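Local coordinates for protein endo-beta-1,2-glucanase (Talaromyces funiculosus, PDB 6IMV) that hydrolyses internal beta-1,2-glucosidic linkages of beta-1,2-glucan, acting as a fungal endo-type glycoside hydrolase, at residues A172-I177 against E458-T463; A179-S184 against D190-W195; N35-W40 against V396-W401; V87-H92 against R102-N107. All coordinates share one frame; numbering follows the deposited sequence.

Interaction 1 of 4, residues A172-I177 against E458-T463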
loop_
_atom_site.group_PDB
_atom_site.type_symbol
_atom_site.label_atom_id
_atom_site.label_comp_id
_atom_site.label_asym_id
_atom_site.label_seq_id
_atom_site.Cartn_x
_atom_site.Cartn_y
_atom_site.Cartn_z
ATOM N N ALA A 172 5.737 4.483 -7.780
ATOM C CA ALA A 172 4.940 5.635 -7.343
ATOM C C ALA A 172 5.574 6.932 -7.876
ATOM O O ALA A 172 4.881 7.813 -8.383
ATOM C CB ALA A 172 4.795 5.651 -5.842
ATOM N N VAL A 173 6.902 7.025 -7.773
ATOM C CA VAL A 173 7.660 8.183 -8.263
ATOM C C VAL A 173 7.538 8.270 -9.790
ATOM O O VAL A 173 7.402 9.355 -10.337
ATOM C CB VAL A 173 9.124 8.147 -7.785
ATOM C CG1 VAL A 173 9.999 9.148 -8.533
ATOM C CG2 VAL A 173 9.219 8.384 -6.284
ATOM N N TYR A 174 7.595 7.115 -10.456
ATOM C CA TYR A 174 7.410 6.984 -11.908
ATOM C C TYR A 174 6.071 7.625 -12.307
ATOM O O TYR A 174 6.022 8.466 -13.223
ATOM C CB TYR A 174 7.514 5.499 -12.270
ATOM C CG TYR A 174 7.642 5.134 -13.727
ATOM C CD1 TYR A 174 8.887 4.965 -14.314
ATOM C CD2 TYR A 174 6.524 4.839 -14.492
ATOM C CE1 TYR A 174 9.019 4.559 -15.633
ATOM C CE2 TYR A 174 6.637 4.431 -15.814
ATOM C CZ TYR A 174 7.889 4.298 -16.390
ATOM O OH TYR A 174 8.003 3.892 -17.691
ATOM N N ALA A 175 5.001 7.272 -11.583
ATOM C CA ALA A 175 3.655 7.861 -11.776
ATOM C C ALA A 175 3.671 9.378 -11.551
ATOM O O ALA A 175 3.111 10.137 -12.356
ATOM C CB ALA A 175 2.659 7.210 -10.854
ATOM N N PHE A 176 4.270 9.803 -10.434
ATOM C CA PHE A 176 4.265 11.204 -10.042
ATOM C C PHE A 176 4.920 12.054 -11.133
ATOM O O PHE A 176 4.431 13.138 -11.456
ATOM C CB PHE A 176 4.985 11.428 -8.711
ATOM C CG PHE A 176 5.106 12.883 -8.357
ATOM C CD1 PHE A 176 4.062 13.547 -7.735
ATOM C CD2 PHE A 176 6.244 13.602 -8.695
ATOM C CE1 PHE A 176 4.164 14.899 -7.438
ATOM C CE2 PHE A 176 6.343 14.951 -8.398
ATOM C CZ PHE A 176 5.308 15.595 -7.760
ATOM N N ILE A 177 6.046 11.562 -11.653
ATOM C CA ILE A 177 6.795 12.245 -12.704
ATOM C C ILE A 177 5.874 12.465 -13.905
ATOM O O ILE A 177 5.816 13.580 -14.429
ATOM C CB ILE A 177 8.064 11.461 -13.085
ATOM C CG1 ILE A 177 9.136 11.597 -12.005
ATOM C CG2 ILE A 177 8.588 11.866 -14.458
ATOM C CD1 ILE A 177 10.169 10.495 -12.046
ATOM N N GLU A 458 7.945 4.908 -23.062
ATOM C CA GLU A 458 9.314 4.378 -22.942
ATOM C C GLU A 458 9.402 2.979 -23.562
ATOM O O GLU A 458 10.413 2.309 -23.422
ATOM C CB GLU A 458 9.761 4.405 -21.478
ATOM C CG GLU A 458 9.953 5.829 -20.983
ATOM C CD GLU A 458 10.180 6.056 -19.493
ATOM O OE1 GLU A 458 10.348 5.060 -18.742
ATOM O OE2 GLU A 458 10.176 7.235 -19.096
ATOM N N ASN A 459 8.325 2.556 -24.228
ATOM C CA ASN A 459 8.259 1.328 -24.996
ATOM C C ASN A 459 8.616 0.112 -24.126
ATOM O O ASN A 459 9.309 -0.798 -24.581
ATOM C CB ASN A 459 9.145 1.402 -26.245
ATOM C CG ASN A 459 8.774 0.361 -27.285
ATOM O OD1 ASN A 459 7.626 -0.078 -27.375
ATOM N ND2 ASN A 459 9.744 -0.059 -28.078
ATOM N N ILE A 460 8.111 0.072 -22.888
ATOM C CA ILE A 460 8.223 -1.136 -22.067
ATOM C C ILE A 460 6.834 -1.729 -21.760
ATOM O O ILE A 460 6.743 -2.825 -21.193
ATOM C CB ILE A 460 9.042 -0.860 -20.790
ATOM C CG1 ILE A 460 8.446 0.264 -19.935
ATOM C CG2 ILE A 460 10.511 -0.600 -21.140
ATOM C CD1 ILE A 460 9.098 0.396 -18.572
ATOM N N TYR A 461 5.758 -1.034 -22.143
ATOM C CA TYR A 461 4.386 -1.506 -21.894
ATOM C C TYR A 461 4.137 -2.869 -22.562
ATOM O O TYR A 461 3.591 -3.788 -21.935
ATOM C CB TYR A 461 3.361 -0.472 -22.367
ATOM C CG TYR A 461 1.937 -0.930 -22.195
ATOM C CD1 TYR A 461 1.283 -0.773 -20.982
ATOM C CD2 TYR A 461 1.258 -1.561 -23.227
ATOM C CE1 TYR A 461 -0.024 -1.208 -20.808
ATOM C CE2 TYR A 461 -0.047 -2.003 -23.065
ATOM C CZ TYR A 461 -0.686 -1.830 -21.850
ATOM O OH TYR A 461 -1.961 -2.270 -21.674
ATOM N N ASN A 462 4.539 -3.005 -23.832
ATOM C CA ASN A 462 4.272 -4.232 -24.595
ATOM C C ASN A 462 4.984 -5.416 -23.936
ATOM O O ASN A 462 4.406 -6.503 -23.858
ATOM C CB ASN A 462 4.651 -4.110 -26.077
ATOM C CG ASN A 462 3.682 -3.237 -26.843
ATOM O OD1 ASN A 462 2.597 -2.934 -26.361
ATOM N ND2 ASN A 462 4.062 -2.814 -28.034
ATOM N N THR A 463 6.210 -5.194 -23.455
ATOM C CA THR A 463 6.987 -6.237 -22.781
ATOM C C THR A 463 6.273 -6.695 -21.504
ATOM O O THR A 463 6.184 -7.904 -21.238
ATOM C CB THR A 463 8.407 -5.763 -22.453
ATOM O OG1 THR A 463 9.060 -5.474 -23.689
ATOM C CG2 THR A 463 9.212 -6.794 -21.695
#
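Y174 sends its phenol across to E458, and the hydroxyl OH donates to E458 OE1 at 2.8 Å. The acceptor sits at the ring's edge, near the ring plane, yet the phenol meets it from above the carboxylate, 64° out of that plane. Ring and carboxylate planes stand 86° apart. OE1 also lies close to the ring carbon CE1 of Y174, at 3.4 Å. With CG anti to the backbone N (chi1 -168°), the tyrosine reaches out from helix 163-182, while the glutamate approaches from the opposite direction on an extended chain. A long side chain suits each place, since the nearest CA atoms, those of Y174 and E458, are 11.5 Å apart. In this enzyme, whose fold is an (alpha/alpha)6 barrel, the glutamate stands where helix 448-457 gives way to helix 461-475. N459, with positive phi, is the C-prime residue of a Schellman motif that closes the first of these helices. I460 follows and lays its CD1 3.8 Å from Y174 OH, an apolar neighbour beside the bond. K454 forms a salt bridge with E458 OE2 and a cation-pi contact with the tyrosine ring, and W171 meets that ring edge-to-face. A phenylalanine in place of this tyrosine would probably keep the ring packing but leave E458 OE1 without its hydroxyl donor.

Interaction 2 of 4, residues A179-S184 against D190-W195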
loop_
_atom_site.group_PDB
_atom_site.type_symbol
_atom_site.label_atom_id
_atom_site.label_comp_id
_atom_site.label_asym_id
_atom_site.label_seq_id
_atom_site.Cartn_x
_atom_site.Cartn_y
_atom_site.Cartn_z
ATOM N N ALA A 179 2.563 12.436 -13.938
ATOM C CA ALA A 179 1.468 13.327 -13.556
ATOM C C ALA A 179 1.923 14.792 -13.641
ATOM O O ALA A 179 1.215 15.633 -14.171
ATOM C CB ALA A 179 0.983 12.998 -12.164
ATOM N N ALA A 180 3.112 15.073 -13.097
ATOM C CA ALA A 180 3.662 16.425 -13.051
ATOM C C ALA A 180 3.899 16.951 -14.475
ATOM O O ALA A 180 3.558 18.097 -14.776
ATOM C CB ALA A 180 4.930 16.437 -12.247
ATOM N N GLU A 181 4.452 16.101 -15.346
ATOM C CA GLU A 181 4.757 16.491 -16.727
ATOM C C GLU A 181 3.456 16.683 -17.522
ATOM O O GLU A 181 3.384 17.592 -18.345
ATOM C CB GLU A 181 5.741 15.500 -17.351
ATOM C CG GLU A 181 7.134 15.640 -16.759
ATOM C CD GLU A 181 8.144 14.563 -17.117
ATOM O OE1 GLU A 181 7.794 13.646 -17.884
ATOM O OE2 GLU A 181 9.286 14.646 -16.616
ATOM N N ASN A 182 2.413 15.909 -17.201
ATOM C CA ASN A 182 1.114 16.018 -17.862
ATOM C C ASN A 182 0.457 17.389 -17.636
ATOM O O ASN A 182 -0.447 17.728 -18.385
ATOM C CB ASN A 182 0.138 14.929 -17.408
ATOM C CG ASN A 182 0.377 13.596 -18.080
ATOM O OD1 ASN A 182 1.183 13.502 -19.003
ATOM N ND2 ASN A 182 -0.315 12.562 -17.620
ATOM N N THR A 183 0.875 18.152 -16.614
ATOM C CA THR A 183 0.264 19.454 -16.306
ATOM C C THR A 183 0.728 20.555 -17.272
ATOM O O THR A 183 0.087 21.599 -17.342
ATOM C CB THR A 183 0.589 19.949 -14.888
ATOM O OG1 THR A 183 1.998 20.157 -14.791
ATOM C CG2 THR A 183 0.126 19.015 -13.792
ATOM N N SER A 184 1.879 20.372 -17.932
ATOM C CA SER A 184 2.526 21.437 -18.745
ATOM C C SER A 184 2.928 22.671 -17.908
ATOM O O SER A 184 3.360 23.673 -18.464
ATOM C CB SER A 184 1.659 21.846 -19.912
ATOM O OG SER A 184 1.602 20.809 -20.875
ATOM N N ASP A 190 9.903 20.926 -13.948
ATOM C CA ASP A 190 11.246 21.033 -13.356
ATOM C C ASP A 190 11.366 20.123 -12.127
ATOM O O ASP A 190 12.367 19.432 -11.970
ATOM C CB ASP A 190 11.575 22.472 -12.951
ATOM C CG ASP A 190 11.793 23.407 -14.130
ATOM O OD1 ASP A 190 11.948 22.908 -15.269
ATOM O OD2 ASP A 190 11.806 24.632 -13.898
ATOM N N LEU A 191 10.356 20.162 -11.242
ATOM C CA LEU A 191 10.290 19.268 -10.079
ATOM C C LEU A 191 10.362 17.809 -10.545
ATOM O O LEU A 191 11.118 17.022 -9.981
ATOM C CB LEU A 191 9.003 19.531 -9.287
ATOM C CG LEU A 191 8.768 18.631 -8.071
ATOM C CD1 LEU A 191 9.927 18.721 -7.076
ATOM C CD2 LEU A 191 7.448 18.978 -7.383
ATOM N N ALA A 192 9.590 17.481 -11.590
ATOM C CA ALA A 192 9.491 16.125 -12.132
ATOM C C ALA A 192 10.861 15.638 -12.610
ATOM O O ALA A 192 11.209 14.479 -12.404
ATOM C CB ALA A 192 8.487 16.082 -13.260
ATOM N N LYS A 193 11.618 16.523 -13.266
ATOM C CA LYS A 193 12.914 16.165 -13.858
ATOM C C LYS A 193 13.946 15.897 -12.756
ATOM O O LYS A 193 14.800 15.037 -12.916
ATOM C CB LYS A 193 13.379 17.246 -14.838
ATOM C CG LYS A 193 12.679 17.185 -16.189
ATOM C CD LYS A 193 12.915 18.409 -17.045
ATOM C CE LYS A 193 12.267 18.292 -18.409
ATOM N NZ LYS A 193 12.791 19.307 -19.354
ATOM N N LYS A 194 13.845 16.614 -11.632
ATOM C CA LYS A 194 14.709 16.359 -10.474
ATOM C C LYS A 194 14.382 14.983 -9.873
ATOM O O LYS A 194 15.280 14.242 -9.504
ATOM C CB LYS A 194 14.554 17.473 -9.438
ATOM C CG LYS A 194 14.973 18.860 -9.904
ATOM C CD LYS A 194 14.597 19.932 -8.909
ATOM C CE LYS A 194 14.802 21.328 -9.444
ATOM N NZ LYS A 194 14.581 22.326 -8.374
ATOM N N TRP A 195 13.086 14.643 -9.806
ATOM C CA TRP A 195 12.650 13.326 -9.350
ATOM C C TRP A 195 13.101 12.245 -10.338
ATOM O O TRP A 195 13.477 11.144 -9.903
ATOM C CB TRP A 195 11.141 13.275 -9.077
ATOM C CG TRP A 195 10.807 13.702 -7.680
ATOM C CD1 TRP A 195 10.308 14.909 -7.291
ATOM C CD2 TRP A 195 11.033 12.958 -6.468
ATOM N NE1 TRP A 195 10.187 14.963 -5.930
ATOM C CE2 TRP A 195 10.618 13.779 -5.395
ATOM C CE3 TRP A 195 11.543 11.688 -6.180
ATOM C CZ2 TRP A 195 10.688 13.364 -4.063
ATOM C CZ3 TRP A 195 11.606 11.275 -4.863
ATOM C CH2 TRP A 195 11.183 12.103 -3.820
#
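A180 and A192 meet methyl to methyl, CB to CB at 3.7 Å, where helices 163-182 and 186-210 run back roughly antiparallel as an alpha-alpha hairpin. Their CA atoms are 5.9 Å apart, an approach that small side chains permit. E181 borders this point. From its CB the chain turns with CG anti to the carbonyl carbon (chi1 -71°), and CG comes 3.8 Å from the CB of A192. CD passes the same methyl somewhat farther off, and OE2 returns to 3.7 Å from A192 CB and lies 4.3 Å from K193 CG. On the hairpin's turn, T183 OG1 donates to A180 O at 2.6 Å. T183 N makes a longer bond to the same oxygen. The ammonium of K193 stays clear of the carboxylate, its NZ 6.4 Å from E181 OE2, so any attraction between these opposite charges is probably diffuse. The segments are thus joined by van der Waals contact, with the glutamate's CG methylene adding to the apolar surface and its charge lying at the border.

Interaction 3 of 4, residues N35-W40 against V396-W401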
loop_
_atom_site.group_PDB
_atom_site.type_symbol
_atom_site.label_atom_id
_atom_site.label_comp_id
_atom_site.label_asym_id
_atom_site.label_seq_id
_atom_site.Cartn_x
_atom_site.Cartn_y
_atom_site.Cartn_z
ATOM N N ASN A 35 -17.119 10.633 -0.956
ATOM C CA ASN A 35 -16.841 12.056 -0.791
ATOM C C ASN A 35 -16.655 12.391 0.696
ATOM O O ASN A 35 -15.805 13.218 1.059
ATOM C CB ASN A 35 -17.966 12.873 -1.431
ATOM C CG ASN A 35 -17.697 14.354 -1.468
ATOM O OD1 ASN A 35 -16.719 14.783 -2.071
ATOM N ND2 ASN A 35 -18.576 15.121 -0.853
ATOM N N ASP A 36 -17.458 11.758 1.560
ATOM C CA ASP A 36 -17.338 11.945 3.007
ATOM C C ASP A 36 -16.049 11.285 3.514
ATOM O O ASP A 36 -15.327 11.878 4.322
ATOM C CB ASP A 36 -18.577 11.428 3.735
ATOM C CG ASP A 36 -19.780 12.341 3.549
ATOM O OD1 ASP A 36 -19.588 13.452 3.028
ATOM O OD2 ASP A 36 -20.890 11.936 3.917
ATOM N N VAL A 37 -15.774 10.075 3.015
ATOM C CA VAL A 37 -14.597 9.300 3.392
ATOM C C VAL A 37 -13.325 10.121 3.133
ATOM O O VAL A 37 -12.482 10.264 4.023
ATOM C CB VAL A 37 -14.545 7.948 2.663
ATOM C CG1 VAL A 37 -13.183 7.279 2.830
ATOM C CG2 VAL A 37 -15.658 7.029 3.121
ATOM N N LEU A 38 -13.204 10.663 1.919
ATOM C CA LEU A 38 -11.998 11.364 1.497
ATOM C C LEU A 38 -11.749 12.595 2.374
ATOM O O LEU A 38 -10.598 12.900 2.692
ATOM C CB LEU A 38 -12.136 11.761 0.027
ATOM C CG LEU A 38 -12.012 10.623 -0.974
ATOM C CD1 LEU A 38 -12.504 11.067 -2.344
ATOM C CD2 LEU A 38 -10.578 10.121 -1.040
ATOM N N PHE A 39 -12.827 13.307 2.729
ATOM C CA PHE A 39 -12.752 14.527 3.552
ATOM C C PHE A 39 -12.056 14.214 4.881
ATOM O O PHE A 39 -11.095 14.884 5.261
ATOM C CB PHE A 39 -14.142 15.119 3.802
ATOM C CG PHE A 39 -14.139 16.385 4.618
ATOM C CD1 PHE A 39 -13.945 17.614 4.007
ATOM C CD2 PHE A 39 -14.299 16.354 5.998
ATOM C CE1 PHE A 39 -13.921 18.786 4.751
ATOM C CE2 PHE A 39 -14.278 17.524 6.744
ATOM C CZ PHE A 39 -14.089 18.737 6.117
ATOM N N TRP A 40 -12.533 13.176 5.574
ATOM C CA TRP A 40 -11.991 12.854 6.894
ATOM C C TRP A 40 -10.630 12.149 6.791
ATOM O O TRP A 40 -9.747 12.406 7.627
ATOM C CB TRP A 40 -13.023 12.093 7.723
ATOM C CG TRP A 40 -14.040 13.053 8.246
ATOM C CD1 TRP A 40 -15.291 13.265 7.752
ATOM C CD2 TRP A 40 -13.847 14.018 9.297
ATOM N NE1 TRP A 40 -15.903 14.276 8.443
ATOM C CE2 TRP A 40 -15.041 14.761 9.393
ATOM C CE3 TRP A 40 -12.787 14.324 10.167
ATOM C CZ2 TRP A 40 -15.210 15.774 10.335
ATOM C CZ3 TRP A 40 -12.953 15.330 11.093
ATOM C CH2 TRP A 40 -14.153 16.039 11.178
ATOM N N VAL A 396 -19.456 -2.014 -2.959
ATOM C CA VAL A 396 -19.253 -3.167 -2.103
ATOM C C VAL A 396 -18.068 -2.878 -1.168
ATOM O O VAL A 396 -18.185 -3.070 0.040
ATOM C CB VAL A 396 -19.067 -4.463 -2.918
ATOM C CG1 VAL A 396 -18.608 -5.611 -2.042
ATOM C CG2 VAL A 396 -20.338 -4.849 -3.663
ATOM N N GLY A 397 -16.962 -2.381 -1.737
ATOM C CA GLY A 397 -15.791 -1.958 -0.969
ATOM C C GLY A 397 -16.171 -1.065 0.202
ATOM O O GLY A 397 -15.809 -1.322 1.359
ATOM N N MET A 398 -16.936 -0.018 -0.102
ATOM C CA MET A 398 -17.322 0.994 0.885
ATOM C C MET A 398 -18.369 0.451 1.870
ATOM O O MET A 398 -18.418 0.911 3.009
ATOM C CB MET A 398 -17.853 2.250 0.197
ATOM C CG MET A 398 -16.754 3.091 -0.419
ATOM S SD MET A 398 -15.553 3.632 0.819
ATOM C CE MET A 398 -14.223 2.485 0.472
ATOM N N ALA A 399 -19.188 -0.519 1.447
ATOM C CA ALA A 399 -20.126 -1.174 2.370
ATOM C C ALA A 399 -19.334 -1.903 3.468
ATOM O O ALA A 399 -19.670 -1.794 4.664
ATOM C CB ALA A 399 -21.051 -2.116 1.635
ATOM N N TRP A 400 -18.283 -2.625 3.066
ATOM C CA TRP A 400 -17.441 -3.348 4.009
ATOM C C TRP A 400 -16.688 -2.369 4.913
ATOM O O TRP A 400 -16.607 -2.566 6.128
ATOM C CB TRP A 400 -16.498 -4.299 3.275
ATOM C CG TRP A 400 -17.182 -5.563 2.868
ATOM C CD1 TRP A 400 -17.701 -5.862 1.641
ATOM C CD2 TRP A 400 -17.435 -6.707 3.699
ATOM N NE1 TRP A 400 -18.267 -7.101 1.659
ATOM C CE2 TRP A 400 -18.121 -7.644 2.904
ATOM C CE3 TRP A 400 -17.175 -7.018 5.035
ATOM C CZ2 TRP A 400 -18.517 -8.884 3.397
ATOM C CZ3 TRP A 400 -17.577 -8.239 5.528
ATOM C CH2 TRP A 400 -18.237 -9.158 4.718
ATOM N N TRP A 401 -16.160 -1.300 4.306
ATOM C CA TRP A 401 -15.491 -0.217 5.009
ATOM C C TRP A 401 -16.416 0.365 6.094
ATOM O O TRP A 401 -16.022 0.494 7.253
ATOM C CB TRP A 401 -15.046 0.855 4.008
ATOM C CG TRP A 401 -14.120 1.891 4.565
ATOM C CD1 TRP A 401 -12.757 1.905 4.483
ATOM C CD2 TRP A 401 -14.491 3.104 5.250
ATOM N NE1 TRP A 401 -12.260 3.042 5.060
ATOM C CE2 TRP A 401 -13.297 3.790 5.550
ATOM C CE3 TRP A 401 -15.708 3.669 5.651
ATOM C CZ2 TRP A 401 -13.291 5.004 6.236
ATOM C CZ3 TRP A 401 -15.698 4.875 6.317
ATOM C CH2 TRP A 401 -14.507 5.532 6.606
#
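W401 N donates to G397 O at 3.0 Å, and this helical turn carries the indole that V37 covers from the other helix. The methyl CG2 of V37 stands over one face of the six-membered ring, 4.1 Å from its centroid and only 20° off the normal, a CH-pi contact; CZ3 of W401 is its nearest ring atom, at 3.9 Å. CG1 of V37 reaches the same ring at CZ2. Having CG1 anti to the backbone N (chi1 168°) lets the valine turn both branches to the indole, so a beta-branched residue suits the place. The contact joins helix 30-41, near the chain's start, to helix 394-405, which runs in the same general direction but at a clear slant in the (alpha/alpha)6 barrel, although more than 350 residues separate them in sequence. One turn before W401, M398 bends at chi2 and chi3 and brings its SD 4.1 Å from V37 CG2, the flexible thioether fitting itself to the methyl. M398 also touches F33 and I34 of helix 30-41. Helix 433-443 packs on both sides of the pair's contact, with I443 against V37 and T439 against W401.

Interaction 4 of 4, residues V87-H92 against R102-N107; sequences VMLYAH and RFLSPN
L89 holds the middle of this contact, its isopropyl end laid against the ring of F103. The methyl CD2 lies over one face of that ring, 4.0 Å above the plane and nearer the ring's margin than its centre, while CD1 is 3.9 Å from CE1 of F103. The same CD1 also touches L104, 4.0 Å from that residue's CG. Both L89 and F103 have CG anti to the backbone N (chi1 -176° and 178°), which sends the branched group and the ring into the space between the helices. A branched leucine suits the spot at L89 because one methyl can ride on an aromatic face while the other serves two partners. An alanine in its place is likely to leave a gap beside the ring of F103 and take from L104 CG the methyl it rests on. Beside the leucine, Y90 CD1 meets L104 CD1 more loosely, at 4.4 Å. Farther out, the hydroxyl of Y90 is hydrogen-bonded to H45 and Q86, which probably help fix the phenol; H45 also touches L104, and F103 rests on E41 of helix 30-41. The motif is two consecutive helices, 80-94 and 98-104, folded against each other across a short link. No hydrogen bond crosses between the segments, so their fit depends on shape and on the burial of hydrocarbon.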
loop_
_atom_site.group_PDB
_atom_site.type_symbol
_atom_site.label_atom_id
_atom_site.label_comp_id
_atom_site.label_asym_id
_atom_site.label_seq_id
_atom_site.Cartn_x
_atom_site.Cartn_y
_atom_site.Cartn_z
ATOM N N VAL A 87 3.283 9.431 -2.126
ATOM C CA VAL A 87 3.671 9.873 -3.462
ATOM C C VAL A 87 2.529 9.604 -4.452
ATOM O O VAL A 87 2.221 10.469 -5.282
ATOM C CB VAL A 87 5.014 9.248 -3.892
ATOM C CG1 VAL A 87 5.272 9.398 -5.388
ATOM C CG2 VAL A 87 6.165 9.845 -3.094
ATOM N N MET A 88 1.895 8.432 -4.352
ATOM C CA MET A 88 0.771 8.085 -5.232
ATOM C C MET A 88 -0.357 9.114 -5.065
ATOM O O MET A 88 -0.942 9.565 -6.052
ATOM C CB MET A 88 0.242 6.674 -4.937
ATOM C CG MET A 88 1.076 5.583 -5.558
ATOM S SD MET A 88 0.341 3.933 -5.376
ATOM C CE MET A 88 0.856 3.528 -3.717
ATOM N N LEU A 89 -0.661 9.483 -3.814
ATOM C CA LEU A 89 -1.683 10.497 -3.522
ATOM C C LEU A 89 -1.291 11.812 -4.211
ATOM O O LEU A 89 -2.131 12.458 -4.842
ATOM C CB LEU A 89 -1.796 10.661 -2.006
ATOM C CG LEU A 89 -2.863 11.599 -1.446
ATOM C CD1 LEU A 89 -2.386 13.035 -1.409
ATOM C CD2 LEU A 89 -4.188 11.501 -2.173
ATOM N N TYR A 90 -0.014 12.195 -4.075
ATOM C CA TYR A 90 0.493 13.445 -4.633
ATOM C C TYR A 90 0.473 13.426 -6.168
ATOM O O TYR A 90 0.325 14.484 -6.780
ATOM C CB TYR A 90 1.896 13.763 -4.109
ATOM C CG TYR A 90 1.985 14.089 -2.641
ATOM C CD1 TYR A 90 0.892 14.518 -1.906
ATOM C CD2 TYR A 90 3.195 13.970 -1.982
ATOM C CE1 TYR A 90 1.003 14.800 -0.554
ATOM C CE2 TYR A 90 3.324 14.254 -0.634
ATOM C CZ TYR A 90 2.226 14.681 0.085
ATOM O OH TYR A 90 2.367 14.946 1.410
ATOM N N ALA A 91 0.626 12.247 -6.781
ATOM C CA ALA A 91 0.556 12.117 -8.233
ATOM C C ALA A 91 -0.842 12.529 -8.711
ATOM O O ALA A 91 -0.965 13.316 -9.654
ATOM C CB ALA A 91 0.924 10.719 -8.664
ATOM N N HIS A 92 -1.886 12.055 -8.017
ATOM C CA HIS A 92 -3.263 12.421 -8.357
ATOM C C HIS A 92 -3.505 13.911 -8.082
ATOM O O HIS A 92 -4.140 14.598 -8.889
ATOM C CB HIS A 92 -4.262 11.527 -7.612
ATOM C CG HIS A 92 -4.264 10.114 -8.092
ATOM N ND1 HIS A 92 -4.728 9.760 -9.347
ATOM C CD2 HIS A 92 -3.857 8.968 -7.502
ATOM C CE1 HIS A 92 -4.613 8.456 -9.502
ATOM N NE2 HIS A 92 -4.077 7.947 -8.385
ATOM N N ARG A 102 -10.255 16.801 -2.632
ATOM C CA ARG A 102 -11.190 16.598 -1.513
ATOM C C ARG A 102 -10.429 16.089 -0.278
ATOM O O ARG A 102 -10.754 16.470 0.833
ATOM C CB ARG A 102 -12.301 15.629 -1.915
ATOM C CG ARG A 102 -13.293 15.306 -0.808
ATOM C CD ARG A 102 -14.241 16.446 -0.534
ATOM N NE ARG A 102 -15.330 15.983 0.316
ATOM C CZ ARG A 102 -16.149 16.782 0.984
ATOM N NH1 ARG A 102 -16.087 18.092 0.820
ATOM N NH2 ARG A 102 -17.019 16.259 1.826
ATOM N N PHE A 103 -9.420 15.237 -0.506
ATOM C CA PHE A 103 -8.502 14.746 0.533
ATOM C C PHE A 103 -7.558 15.861 0.992
ATOM O O PHE A 103 -7.493 16.156 2.188
ATOM C CB PHE A 103 -7.723 13.534 0.010
ATOM C CG PHE A 103 -6.704 12.951 0.958
ATOM C CD1 PHE A 103 -5.439 13.508 1.074
ATOM C CD2 PHE A 103 -6.988 11.816 1.706
ATOM C CE1 PHE A 103 -4.493 12.959 1.928
ATOM C CE2 PHE A 103 -6.042 11.270 2.562
ATOM C CZ PHE A 103 -4.796 11.838 2.665
ATOM N N LEU A 104 -6.810 16.455 0.051
ATOM C CA LEU A 104 -5.669 17.340 0.385
ATOM C C LEU A 104 -6.144 18.735 0.801
ATOM O O LEU A 104 -5.517 19.364 1.647
ATOM C CB LEU A 104 -4.733 17.483 -0.821
ATOM C CG LEU A 104 -3.353 16.836 -0.727
ATOM C CD1 LEU A 104 -2.413 17.456 -1.754
ATOM C CD2 LEU A 104 -2.751 16.960 0.664
ATOM N N SER A 105 -7.191 19.243 0.142
ATOM C CA SER A 105 -7.510 20.675 0.195
ATOM C C SER A 105 -8.991 20.900 -0.097
ATOM O O SER A 105 -9.334 21.593 -1.061
ATOM C CB SER A 105 -6.628 21.417 -0.777
ATOM O OG SER A 105 -6.602 22.793 -0.449
ATOM N N PRO A 106 -9.910 20.310 0.709
ATOM C CA PRO A 106 -11.334 20.263 0.362
ATOM C C PRO A 106 -11.994 21.645 0.220
ATOM O O PRO A 106 -12.872 21.831 -0.629
ATOM C CB PRO A 106 -11.971 19.478 1.521
ATOM C CG PRO A 106 -10.977 19.632 2.667
ATOM C CD PRO A 106 -9.623 19.654 1.998
ATOM N N ASN A 107 -11.575 22.593 1.058
ATOM C CA ASN A 107 -12.195 23.916 1.110
ATOM C C ASN A 107 -11.538 24.849 0.088
ATOM O O ASN A 107 -12.078 25.921 -0.174
ATOM C CB ASN A 107 -12.142 24.507 2.517
ATOM C CG ASN A 107 -12.985 23.726 3.502
ATOM O OD1 ASN A 107 -14.033 23.179 3.159
ATOM N ND2 ASN A 107 -12.532 23.664 4.738
#

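Interactions 1 and 2 share helix 163-182, their centres 14 Å apart, and meet where I177 CG1 lies 3.6 Å from A192 O. Interaction 4 packs on both: V87 CG1 comes 3.4 Å from A172 O, and A91 O touches A179 CB. It also joins interaction 3, since R102 NE is 2.9 Å from N35 O, a probable hydrogen bond. Interactions 1 and 3 are far apart, nearest atoms about 16 Å, with interaction 4 bridging them. None of the glucose-pocket residues lies in these segments, but two helices lead there: K82 stands in the first turn of helix 80-94 of interaction 4, and D434 stands on helix 433-443, which packs on interaction 3.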